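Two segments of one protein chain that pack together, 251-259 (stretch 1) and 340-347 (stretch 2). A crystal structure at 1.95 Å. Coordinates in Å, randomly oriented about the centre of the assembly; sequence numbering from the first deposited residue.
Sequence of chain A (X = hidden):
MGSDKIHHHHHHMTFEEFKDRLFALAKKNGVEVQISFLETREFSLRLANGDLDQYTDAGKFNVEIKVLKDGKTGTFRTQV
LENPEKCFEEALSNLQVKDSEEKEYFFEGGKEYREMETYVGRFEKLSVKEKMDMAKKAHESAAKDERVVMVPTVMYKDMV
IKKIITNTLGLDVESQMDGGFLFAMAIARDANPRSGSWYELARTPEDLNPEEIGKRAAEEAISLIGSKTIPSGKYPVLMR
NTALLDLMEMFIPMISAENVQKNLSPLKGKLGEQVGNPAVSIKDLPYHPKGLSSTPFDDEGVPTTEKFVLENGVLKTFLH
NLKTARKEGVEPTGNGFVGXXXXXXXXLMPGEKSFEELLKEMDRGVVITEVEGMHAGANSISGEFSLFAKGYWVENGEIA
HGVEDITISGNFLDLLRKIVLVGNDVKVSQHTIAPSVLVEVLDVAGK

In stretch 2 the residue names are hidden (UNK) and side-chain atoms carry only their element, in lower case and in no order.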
# COMPACT_ATOMS: atom_id res chain seq x y z
N PHE A 251 5.32 -18.32 5.32
CA PHE A 251 5.56 -19.02 6.57
C PHE A 251 5.54 -18.04 7.76
O PHE A 251 5.32 -18.43 8.90
CB PHE A 251 6.92 -19.70 6.48
CG PHE A 251 7.17 -20.74 7.54
CD1 PHE A 251 6.27 -21.77 7.74
CD2 PHE A 251 8.30 -20.68 8.32
CE1 PHE A 251 6.52 -22.74 8.74
CE2 PHE A 251 8.57 -21.64 9.28
CZ PHE A 251 7.69 -22.67 9.49
N ILE A 252 5.76 -16.78 7.49
CA ILE A 252 6.00 -15.80 8.56
C ILE A 252 4.76 -15.60 9.47
O ILE A 252 4.87 -15.75 10.69
CB ILE A 252 6.58 -14.50 7.99
CG1 ILE A 252 8.05 -14.71 7.60
CG2 ILE A 252 6.41 -13.34 9.00
CD1 ILE A 252 8.71 -13.50 6.84
N PRO A 253 3.56 -15.35 8.89
CA PRO A 253 2.36 -15.30 9.76
C PRO A 253 2.08 -16.60 10.56
O PRO A 253 1.57 -16.54 11.68
CB PRO A 253 1.22 -14.98 8.79
CG PRO A 253 1.86 -14.44 7.54
CD PRO A 253 3.24 -15.06 7.48
N MET A 254 2.45 -17.76 10.00
CA MET A 254 2.22 -19.06 10.67
C MET A 254 2.97 -19.23 11.98
O MET A 254 2.51 -19.91 12.90
CB MET A 254 2.64 -20.23 9.76
CG MET A 254 2.09 -20.11 8.36
SD MET A 254 2.44 -21.59 7.42
CE MET A 254 1.49 -21.21 5.95
N ILE A 255 4.15 -18.62 12.04
CA ILE A 255 5.01 -18.79 13.20
C ILE A 255 4.84 -17.67 14.24
O ILE A 255 5.41 -17.77 15.31
CB ILE A 255 6.50 -19.02 12.81
CG1 ILE A 255 7.09 -17.85 12.05
CG2 ILE A 255 6.64 -20.38 12.15
CD1 ILE A 255 8.61 -18.01 11.75
N SER A 256 4.02 -16.66 13.95
CA SER A 256 3.56 -15.73 15.03
C SER A 256 2.74 -16.39 16.15
O SER A 256 1.63 -16.93 15.93
CB SER A 256 2.78 -14.58 14.42
OG SER A 256 2.16 -13.83 15.43
N ALA A 257 3.24 -16.33 17.39
CA ALA A 257 2.46 -16.83 18.55
C ALA A 257 1.09 -16.17 18.68
O ALA A 257 0.15 -16.77 19.25
CB ALA A 257 3.21 -16.66 19.85
N GLU A 258 1.00 -14.93 18.22
CA GLU A 258 -0.25 -14.17 18.24
C GLU A 258 -1.26 -14.78 17.26
O GLU A 258 -2.42 -15.00 17.62
CB GLU A 258 0.05 -12.73 17.86
CG GLU A 258 -1.14 -11.81 17.83
CD GLU A 258 -0.78 -10.36 17.52
OE1 GLU A 258 0.43 -9.97 17.57
OE2 GLU A 258 -1.76 -9.61 17.23
N ASN A 259 -0.82 -15.07 16.03
CA ASN A 259 -1.68 -15.75 15.03
C ASN A 259 -2.06 -17.14 15.49
O ASN A 259 -3.18 -17.60 15.25
CB ASN A 259 -0.99 -15.84 13.67
CG ASN A 259 -0.99 -14.52 12.93
OD1 ASN A 259 -1.78 -13.65 13.21
ND2 ASN A 259 -0.08 -14.37 12.00
N UNK A 340 3.36 -6.63 13.58
CA UNK A 340 3.27 -8.05 13.75
C UNK A 340 4.56 -8.65 14.22
O UNK A 340 5.67 -8.13 13.95
N UNK A 341 4.40 -9.77 14.93
CA UNK A 341 5.52 -10.62 15.27
C UNK A 341 6.17 -11.12 13.97
O UNK A 341 5.49 -11.67 13.10
c UNK A 341 3.67 -12.22 18.26
c UNK A 341 5.05 -11.80 16.14
c UNK A 341 6.15 -12.79 16.33
c UNK A 341 4.52 -11.26 17.48
N UNK A 342 7.46 -10.91 13.83
CA UNK A 342 8.17 -11.46 12.70
C UNK A 342 9.62 -11.83 13.00
O UNK A 342 10.20 -11.34 13.94
c UNK A 342 8.10 -10.52 11.47
n UNK A 342 11.76 -7.63 10.83
n UNK A 342 11.02 -5.44 10.95
c UNK A 342 9.03 -8.46 10.27
n UNK A 342 9.50 -7.09 10.50
c UNK A 342 10.76 -6.73 10.76
c UNK A 342 8.92 -9.27 11.60
N UNK A 343 10.18 -12.72 12.18
CA UNK A 343 11.60 -13.03 12.23
C UNK A 343 12.40 -11.83 11.76
O UNK A 343 11.85 -10.93 11.12
c UNK A 343 10.60 -14.18 10.38
c UNK A 343 9.50 -13.43 11.07
c UNK A 343 11.76 -14.21 11.22
N UNK A 344 13.68 -11.83 12.06
CA UNK A 344 14.55 -10.76 11.59
C UNK A 344 15.05 -11.21 10.20
O UNK A 344 14.70 -10.61 9.21
c UNK A 344 15.70 -10.47 12.61
c UNK A 344 16.63 -9.42 12.08
c UNK A 344 15.11 -10.02 13.99
N UNK A 345 15.87 -12.25 10.17
CA UNK A 345 16.22 -12.91 8.92
C UNK A 345 15.74 -14.34 9.02
O UNK A 345 16.19 -15.08 9.89
c UNK A 345 18.30 -11.50 8.54
n UNK A 345 18.96 -10.99 9.63
c UNK A 345 17.71 -12.91 8.69
o UNK A 345 18.22 -10.91 7.48
N UNK A 346 14.81 -14.73 8.18
CA UNK A 346 14.31 -16.09 8.23
C UNK A 346 15.08 -16.91 7.19
O UNK A 346 14.82 -16.75 6.02
c UNK A 346 12.82 -16.16 7.95
c UNK A 346 10.81 -17.60 7.59
c UNK A 346 12.18 -17.56 8.14
c UNK A 346 12.20 -17.95 9.59
N UNK A 347 15.93 -17.83 7.67
CA UNK A 347 16.87 -18.55 6.84
C UNK A 347 16.61 -20.05 6.78
O UNK A 347 16.66 -20.72 7.79
s UNK A 347 20.97 -18.45 6.89
c UNK A 347 21.97 -19.40 5.78
c UNK A 347 19.34 -19.02 6.50
c UNK A 347 18.29 -18.32 7.33
O HOH W 1 6.21 -14.37 12.75
O HOH W 2 1.60 -11.28 14.83

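Position 340 has no side-chain atoms. Its phi of 148° and psi of 152° would jam a CB against the carbonyl O of the residue before. Both facts call for glycine: Gly340.

Position 341 carries four carbons, forked at the first, with one arm two carbons long. Its CA-to-CB bond points toward stretch 1, and the end of the longer arm reaches the turn where a new helix begins, against Ser256 and Glu258. This is isoleucine, Ile341. Ile341 CD1 lies 3.6 Å from Ser256 OG and 3.7 Å from Glu258 CB. Ile341 CD1 also lies 4.2 Å from Ala257 N. This residue has the largest area covered by the other stretch.

Position 342 has three carbons, a nitrogen, then a carbon bearing two more nitrogens. Its CB is 4.1 Å from Ile252 CG2, but the end of its side chain leads away from stretch 1. The group at that end is a guanidinium, so the residue is Arg342. A weak hydrogen bond runs from Arg342 NH1 to the O of position 343, at 3.3 Å.

Position 343 has three carbons that close a ring onto the backbone N. The ring packs against Ile252. Only proline closes such a ring: Pro343. Pro343 CD lies 3.7 Å from Ile252 CG2.

Position 344 has one carbon carrying two others, three in all. It is out of reach of stretch 1. The branch at CB with equal arms gives Val344.

Position 345 has two carbons, the second carrying one oxygen and one nitrogen. It makes no contact with stretch 1. This short amide is Asn345, and its ND2 is hydrogen-bonded elsewhere in the structure.

Position 346 has four carbons, forked at the second, and its CA-to-CB bond points toward stretch 1. The side chain touches Phe251, Ile252 and Ile255. This is Leu346. Leu346 CD2 is 4.0 Å from Ile252 CG1 and 4.0 Å from Phe251 CD2, at the edge of the phenyl ring. Leu346 CD1 is 4.2 Å from Ile255 CD1.

Position 347 has two carbons, a sulfur and a last carbon, unbranched. It is out of reach of stretch 1. This is Met347.

The contact buries 404 Å² and has no direct hydrogen bond across it. Apolar packing joins Leu346 and Pro343 to the side of stretch 1 that holds Ile252. Two waters bridge the backbones and the cap. Water 1 donates to Ile252 O and Ile341 O, both at 2.8 Å. Water 2 accepts from Ile341 N at 3.2 Å and lies 2.7 Å from Ser256 OG. Ser256 OG also caps the helix, accepting from Asn259 N at 3.3 Å and weakly from Glu258 N at 3.2 Å.

Stretch 2 (340-347) GIRPVNLM
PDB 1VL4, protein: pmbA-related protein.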